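Local structure of Adenylate/guanylate cyclase/hydrolase, alpha/beta fold family (Ruegeria pomeroyi, 3MR7) at residues T27-R32 / E92-R97; R38-P43 / Q82-D87. The protein is probably an adenylate cyclase, this chain being the N-terminal cyclase catalytic domain of a longer protein that also carries an alpha/beta-hydrolase domain. One frame throughout, in Å; residues are numbered along the deposited sequence.

Contact 1 (T27-R32 / E92-R97)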
loop_
_atom_site.group_PDB
_atom_site.type_symbol
_atom_site.label_atom_id
_atom_site.label_comp_id
_atom_site.label_asym_id
_atom_site.label_seq_id
_atom_site.Cartn_x
_atom_site.Cartn_y
_atom_site.Cartn_z
ATOM N N THR A 27 14.435 -15.144 -3.568
ATOM C CA THR A 27 15.795 -14.711 -3.392
ATOM C C THR A 27 16.326 -13.932 -4.592
ATOM O O THR A 27 16.953 -12.877 -4.417
ATOM C CB THR A 27 16.679 -15.894 -3.009
ATOM O OG1 THR A 27 16.167 -17.067 -3.648
ATOM C CG2 THR A 27 16.644 -16.106 -1.468
ATOM N N ASP A 28 16.054 -14.408 -5.804
ATOM C CA ASP A 28 16.458 -13.655 -7.000
ATOM C C ASP A 28 15.982 -12.200 -6.957
ATOM O O ASP A 28 16.778 -11.263 -7.080
ATOM C CB ASP A 28 15.935 -14.315 -8.266
ATOM C CG ASP A 28 16.760 -15.526 -8.681
ATOM O OD1 ASP A 28 17.926 -15.649 -8.236
ATOM O OD2 ASP A 28 16.238 -16.351 -9.461
ATOM N N VAL A 29 14.674 -12.021 -6.788
ATOM C CA VAL A 29 14.095 -10.693 -6.692
ATOM C C VAL A 29 14.624 -9.901 -5.480
ATOM O O VAL A 29 14.945 -8.724 -5.604
ATOM C CB VAL A 29 12.525 -10.743 -6.730
ATOM C CG1 VAL A 29 11.930 -9.431 -6.312
ATOM C CG2 VAL A 29 12.043 -11.089 -8.114
ATOM N N LEU A 30 14.719 -10.535 -4.319
ATOM C CA LEU A 30 15.214 -9.838 -3.131
ATOM C C LEU A 30 16.679 -9.406 -3.271
ATOM O O LEU A 30 17.088 -8.404 -2.684
ATOM C CB LEU A 30 15.033 -10.699 -1.882
ATOM C CG LEU A 30 13.622 -11.223 -1.596
ATOM C CD1 LEU A 30 13.684 -12.178 -0.436
ATOM C CD2 LEU A 30 12.653 -10.090 -1.285
ATOM N N ASN A 31 17.463 -10.158 -4.044
ATOM C CA ASN A 31 18.839 -9.772 -4.326
ATOM C C ASN A 31 18.971 -8.630 -5.320
ATOM O O ASN A 31 19.893 -7.816 -5.218
ATOM C CB ASN A 31 19.652 -10.951 -4.834
ATOM C CG ASN A 31 19.922 -11.957 -3.769
ATOM O OD1 ASN A 31 19.824 -11.663 -2.577
ATOM N ND2 ASN A 31 20.257 -13.172 -4.185
ATOM N N ARG A 32 18.077 -8.596 -6.301
ATOM C CA ARG A 32 18.027 -7.477 -7.216
ATOM C C ARG A 32 17.795 -6.197 -6.421
ATOM O O ARG A 32 18.527 -5.228 -6.586
ATOM C CB ARG A 32 16.914 -7.661 -8.243
ATOM C CG ARG A 32 17.388 -7.859 -9.674
ATOM C CD ARG A 32 16.632 -6.952 -10.656
ATOM N NE ARG A 32 15.330 -7.372 -11.232
ATOM C CZ ARG A 32 14.717 -8.551 -11.116
ATOM N NH1 ARG A 32 13.538 -8.740 -11.719
ATOM N NH2 ARG A 32 15.241 -9.538 -10.404
ATOM N N GLU A 92 6.602 -9.123 -13.136
ATOM C CA GLU A 92 7.770 -9.561 -12.381
ATOM C C GLU A 92 8.732 -8.426 -12.030
ATOM O O GLU A 92 9.673 -8.616 -11.273
ATOM C CB GLU A 92 8.525 -10.631 -13.149
ATOM C CG GLU A 92 7.772 -11.922 -13.313
ATOM C CD GLU A 92 8.621 -13.005 -13.965
ATOM O OE1 GLU A 92 8.074 -13.741 -14.813
ATOM O OE2 GLU A 92 9.832 -13.115 -13.635
ATOM N N ARG A 93 8.504 -7.251 -12.589
ATOM C CA ARG A 93 9.410 -6.138 -12.355
ATOM C C ARG A 93 9.423 -5.677 -10.888
ATOM O O ARG A 93 8.430 -5.791 -10.161
ATOM C CB ARG A 93 9.058 -4.976 -13.277
ATOM C CG ARG A 93 9.367 -5.245 -14.736
ATOM C CD ARG A 93 8.920 -4.084 -15.591
ATOM N NE ARG A 93 8.928 -4.437 -17.003
ATOM C CZ ARG A 93 8.193 -3.824 -17.919
ATOM N NH1 ARG A 93 7.381 -2.836 -17.567
ATOM N NH2 ARG A 93 8.262 -4.201 -19.181
ATOM N N ILE A 94 10.564 -5.171 -10.449
ATOM C CA ILE A 94 10.660 -4.583 -9.127
ATOM C C ILE A 94 10.256 -3.138 -9.297
ATOM O O ILE A 94 10.738 -2.470 -10.193
ATOM C CB ILE A 94 12.112 -4.640 -8.587
ATOM C CG1 ILE A 94 12.537 -6.088 -8.372
ATOM C CG2 ILE A 94 12.264 -3.821 -7.311
ATOM C CD1 ILE A 94 13.745 -6.266 -7.459
ATOM N N GLN A 95 9.353 -2.647 -8.473
ATOM C CA GLN A 95 9.074 -1.222 -8.511
ATOM C C GLN A 95 8.981 -0.647 -7.132
ATOM O O GLN A 95 8.393 -1.258 -6.235
ATOM C CB GLN A 95 7.766 -0.934 -9.213
ATOM C CG GLN A 95 7.715 -1.320 -10.646
ATOM C CD GLN A 95 6.298 -1.160 -11.204
ATOM O OE1 GLN A 95 5.365 -1.864 -10.794
ATOM N NE2 GLN A 95 6.128 -0.217 -12.110
ATOM N N TYR A 96 9.527 0.545 -6.969
ATOM C CA TYR A 96 9.359 1.243 -5.710
ATOM C C TYR A 96 8.113 2.160 -5.704
ATOM O O TYR A 96 7.586 2.498 -6.762
ATOM C CB TYR A 96 10.631 1.997 -5.399
ATOM C CG TYR A 96 11.809 1.078 -5.164
ATOM C CD1 TYR A 96 11.921 0.347 -3.989
ATOM C CD2 TYR A 96 12.807 0.945 -6.110
ATOM C CE1 TYR A 96 12.998 -0.488 -3.773
ATOM C CE2 TYR A 96 13.866 0.127 -5.916
ATOM C CZ TYR A 96 13.977 -0.592 -4.750
ATOM O OH TYR A 96 15.071 -1.426 -4.577
ATOM N N ARG A 97 7.613 2.500 -4.515
ATOM C CA ARG A 97 6.612 3.574 -4.346
ATOM C C ARG A 97 7.318 4.699 -3.607
ATOM O O ARG A 97 8.184 4.433 -2.777
ATOM C CB ARG A 97 5.404 3.095 -3.522
ATOM C CG ARG A 97 4.450 2.161 -4.258
ATOM C CD ARG A 97 3.212 2.006 -3.460
ATOM N NE ARG A 97 3.594 1.614 -2.122
ATOM C CZ ARG A 97 3.592 0.361 -1.704
ATOM N NH1 ARG A 97 3.178 -0.590 -2.523
ATOM N NH2 ARG A 97 4.002 0.057 -0.477
#
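Ile94 meets helix 27-47 through Val29 and Arg32, one turn apart on the same helical face. The nearest CA atoms across the contact, those of Val29 and Ile94, are 7.4 Å apart, and both side chains point toward the other segment. The apolar part is a branch-to-branch contact: Val29 CG1 lies 3.8 Å from Ile94 CD1 and 4.0 Å from Ile94 CG1, the two side chains running past each other in opposite senses. Ile94 carries CG1 opposite its own carbonyl carbon (chi1 -65°) and extends CD1 beyond it (chi2 -162°), which takes the methyl up to the helix, 3.6 Å from Arg32 CB. Met15 touches both Val29 and Ile94, and Met81 of helix 67-84 also packs on Ile94.

The second element is a charged group laid over an aliphatic one. Ile94 CG1 stands 4.1 Å above one face of the Arg32 guanidinium, displaced toward its rim. The polar end of Arg32 finds its main partner beyond this pair, in a salt bridge from NE to Glu85. Arg32 NH1 stays 3.9 Å from Glu92 O and 6.0 Å from Glu92 OE2, so Glu92 offers at most a distant attraction; its carbonyl oxygen is hydrogen-bonded to Tyr18 OH. Shortening Ile94 to an alanine, without the atoms that lie on Arg32 CB and on one guanidinium face, would probably open a gap beside Val29 and Arg32. The arrangement belongs to the beta-alpha-beta-beta-alpha-beta core of the class III cyclase domain, where helix 27-47 packs against the lead-in to strand 96-107.

Contact 2 (R38-P43 / Q82-D87)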
loop_
_atom_site.group_PDB
_atom_site.type_symbol
_atom_site.label_atom_id
_atom_site.label_comp_id
_atom_site.label_asym_id
_atom_site.label_seq_id
_atom_site.Cartn_x
_atom_site.Cartn_y
_atom_site.Cartn_z
ATOM N N ARG A 38 21.739 -0.349 -3.476
ATOM C CA ARG A 38 23.135 -0.013 -3.305
ATOM C C ARG A 38 23.676 0.795 -4.451
ATOM O O ARG A 38 24.468 1.719 -4.251
ATOM C CB ARG A 38 23.974 -1.264 -3.109
ATOM C CG ARG A 38 24.154 -1.607 -1.678
ATOM C CD ARG A 38 24.456 -3.087 -1.504
ATOM N NE ARG A 38 23.437 -3.644 -0.635
ATOM C CZ ARG A 38 23.592 -3.759 0.669
ATOM N NH1 ARG A 38 24.739 -3.388 1.220
ATOM N NH2 ARG A 38 22.618 -4.254 1.409
ATOM N N GLU A 39 23.232 0.449 -5.649
ATOM C CA GLU A 39 23.765 1.042 -6.857
ATOM C C GLU A 39 22.952 2.222 -7.385
ATOM O O GLU A 39 23.467 3.013 -8.148
ATOM C CB GLU A 39 23.919 -0.012 -7.940
ATOM C CG GLU A 39 22.958 0.140 -9.084
ATOM C CD GLU A 39 23.428 -0.576 -10.343
ATOM O OE1 GLU A 39 22.886 -1.667 -10.640
ATOM O OE2 GLU A 39 24.329 -0.043 -11.038
ATOM N N LEU A 40 21.703 2.365 -6.966
ATOM C CA LEU A 40 20.814 3.333 -7.604
ATOM C C LEU A 40 20.282 4.303 -6.581
ATOM O O LEU A 40 20.545 5.503 -6.658
ATOM C CB LEU A 40 19.666 2.600 -8.248
ATOM C CG LEU A 40 19.063 3.116 -9.536
ATOM C CD1 LEU A 40 18.521 1.908 -10.283
ATOM C CD2 LEU A 40 17.960 4.134 -9.268
ATOM N N ILE A 41 19.563 3.773 -5.600
ATOM C CA ILE A 41 18.999 4.584 -4.529
ATOM C C ILE A 41 20.014 5.283 -3.620
ATOM O O ILE A 41 20.131 6.507 -3.616
ATOM C CB ILE A 41 18.172 3.728 -3.638
ATOM C CG1 ILE A 41 16.993 3.188 -4.424
ATOM C CG2 ILE A 41 17.730 4.523 -2.437
ATOM C CD1 ILE A 41 16.134 2.238 -3.611
ATOM N N ASP A 42 20.732 4.499 -2.833
ATOM C CA ASP A 42 21.681 5.070 -1.886
ATOM C C ASP A 42 22.579 6.140 -2.504
ATOM O O ASP A 42 22.812 7.162 -1.891
ATOM C CB ASP A 42 22.488 3.986 -1.171
ATOM C CG ASP A 42 21.672 3.249 -0.109
ATOM O OD1 ASP A 42 20.485 3.590 0.067
ATOM O OD2 ASP A 42 22.215 2.335 0.563
ATOM N N PRO A 43 23.088 5.907 -3.719
ATOM C CA PRO A 43 23.835 6.943 -4.451
ATOM C C PRO A 43 23.050 8.217 -4.812
ATOM O O PRO A 43 23.539 9.309 -4.541
ATOM C CB PRO A 43 24.273 6.198 -5.707
ATOM C CG PRO A 43 24.544 4.849 -5.182
ATOM C CD PRO A 43 23.348 4.580 -4.300
ATOM N N GLN A 82 12.654 2.430 -14.320
ATOM C CA GLN A 82 11.897 2.102 -15.521
ATOM C C GLN A 82 12.815 1.458 -16.559
ATOM O O GLN A 82 12.444 0.478 -17.186
ATOM C CB GLN A 82 11.152 3.315 -16.110
ATOM C CG GLN A 82 10.802 3.154 -17.599
ATOM C CD GLN A 82 9.742 4.145 -18.072
ATOM O OE1 GLN A 82 9.647 5.261 -17.565
ATOM N NE2 GLN A 82 8.947 3.739 -19.060
ATOM N N GLN A 83 14.013 2.009 -16.726
ATOM C CA GLN A 83 14.968 1.470 -17.682
ATOM C C GLN A 83 15.494 0.126 -17.221
ATOM O O GLN A 83 15.541 -0.824 -17.995
ATOM C CB GLN A 83 16.145 2.416 -17.865
ATOM C CG GLN A 83 15.789 3.769 -18.418
ATOM C CD GLN A 83 17.026 4.591 -18.726
ATOM O OE1 GLN A 83 16.963 5.586 -19.458
ATOM N NE2 GLN A 83 18.169 4.169 -18.177
ATOM N N ARG A 84 15.891 0.047 -15.956
ATOM C CA ARG A 84 16.559 -1.143 -15.439
ATOM C C ARG A 84 15.692 -2.412 -15.484
ATOM O O ARG A 84 16.204 -3.540 -15.543
ATOM C CB ARG A 84 17.042 -0.902 -14.008
ATOM C CG ARG A 84 17.994 0.273 -13.825
ATOM C CD ARG A 84 19.338 -0.010 -14.421
ATOM N NE ARG A 84 19.924 -1.274 -13.955
ATOM C CZ ARG A 84 20.880 -1.364 -13.030
ATOM N NH1 ARG A 84 21.338 -0.254 -12.464
ATOM N NH2 ARG A 84 21.375 -2.555 -12.671
ATOM N N GLU A 85 14.381 -2.236 -15.458
ATOM C CA GLU A 85 13.490 -3.375 -15.397
ATOM C C GLU A 85 12.706 -3.598 -16.694
ATOM O O GLU A 85 11.772 -4.396 -16.718
ATOM C CB GLU A 85 12.519 -3.212 -14.218
ATOM C CG GLU A 85 13.147 -3.493 -12.859
ATOM C CD GLU A 85 13.381 -4.983 -12.610
ATOM O OE1 GLU A 85 12.421 -5.664 -12.173
ATOM O OE2 GLU A 85 14.516 -5.468 -12.861
ATOM N N GLU A 86 13.069 -2.908 -17.772
ATOM C CA GLU A 86 12.219 -2.932 -18.961
ATOM C C GLU A 86 12.311 -4.233 -19.772
ATOM O O GLU A 86 11.419 -4.541 -20.568
ATOM C CB GLU A 86 12.502 -1.731 -19.851
ATOM C CG GLU A 86 13.788 -1.885 -20.619
ATOM C CD GLU A 86 14.280 -0.585 -21.221
ATOM O OE1 GLU A 86 13.466 0.365 -21.383
ATOM O OE2 GLU A 86 15.496 -0.530 -21.529
ATOM N N ASP A 87 13.385 -4.994 -19.586
ATOM C CA ASP A 87 13.528 -6.257 -20.302
ATOM C C ASP A 87 13.087 -7.435 -19.442
ATOM O O ASP A 87 13.227 -8.589 -19.822
ATOM C CB ASP A 87 14.953 -6.433 -20.811
ATOM C CG ASP A 87 15.271 -5.488 -21.954
ATOM O OD1 ASP A 87 14.516 -5.508 -22.951
ATOM O OD2 ASP A 87 16.254 -4.716 -21.858
#
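Arg84 NH2 donates to Glu39 OE1 over 2.7 Å in the hydrogen-bonded part of a salt bridge, with an N-H...O angle of 142°, bent rather than straight. The carboxylate and guanidinium planes are turned 86° apart, which rules out the coplanar, two-oxygen pairing often seen between these groups. Instead OE1 sits at the guanidinium edge, close to its plane, while the arginine nitrogen reaches OE1 from above the carboxylate plane. Arg84 NH1 is also close to Glu39 OE1, at 2.8 Å, though only the NH2 contact has hydrogen-bond geometry; Glu39 OE2 is farther off, 3.3 Å from Arg84 NH1. The two side chains come from opposite directions: Glu39 is extended beyond CG, whereas Arg84 folds at chi2 (-71°) and again at chi3.

The apolar contact runs alongside this bridge. Leu40 CD1 touches Arg84 CG at 3.9 Å and also lies 4.2 Å from Arg84 NH1, so one leucine methyl meets the aliphatic root and the polar head of the folded arginine. Leu40 also packs on Ile77, Ala80 and Met81, earlier residues of helix 67-84.

Arg84 is the last residue of that helix. The contact is thus a surface salt bridge at the rim of a helix-helix interface, joining helices 27-47 and 67-84, the helical pair of the cyclase domain's alpha/beta core.

Helix 27-47 serves both contacts: contact 1 uses its first turns and contact 2 its second half, and their centres are about 10 Å apart. Glu85, just past the end of helix 67-84 in contact 2, ties the two together. Its OE2 forms a salt bridge with Arg32 NE at 2.6 Å, and its OE1 is probably hydrogen-bonded to Ile94 N, also at 2.6 Å. One buried carboxylate therefore holds both sides of contact 1, and Tyr36 OH gives OE2 a further partner. Contact 2 joins helix 27-47 to the end of helix 67-84, and contact 1 joins it to the approach to strand 96-107, the next element along the chain.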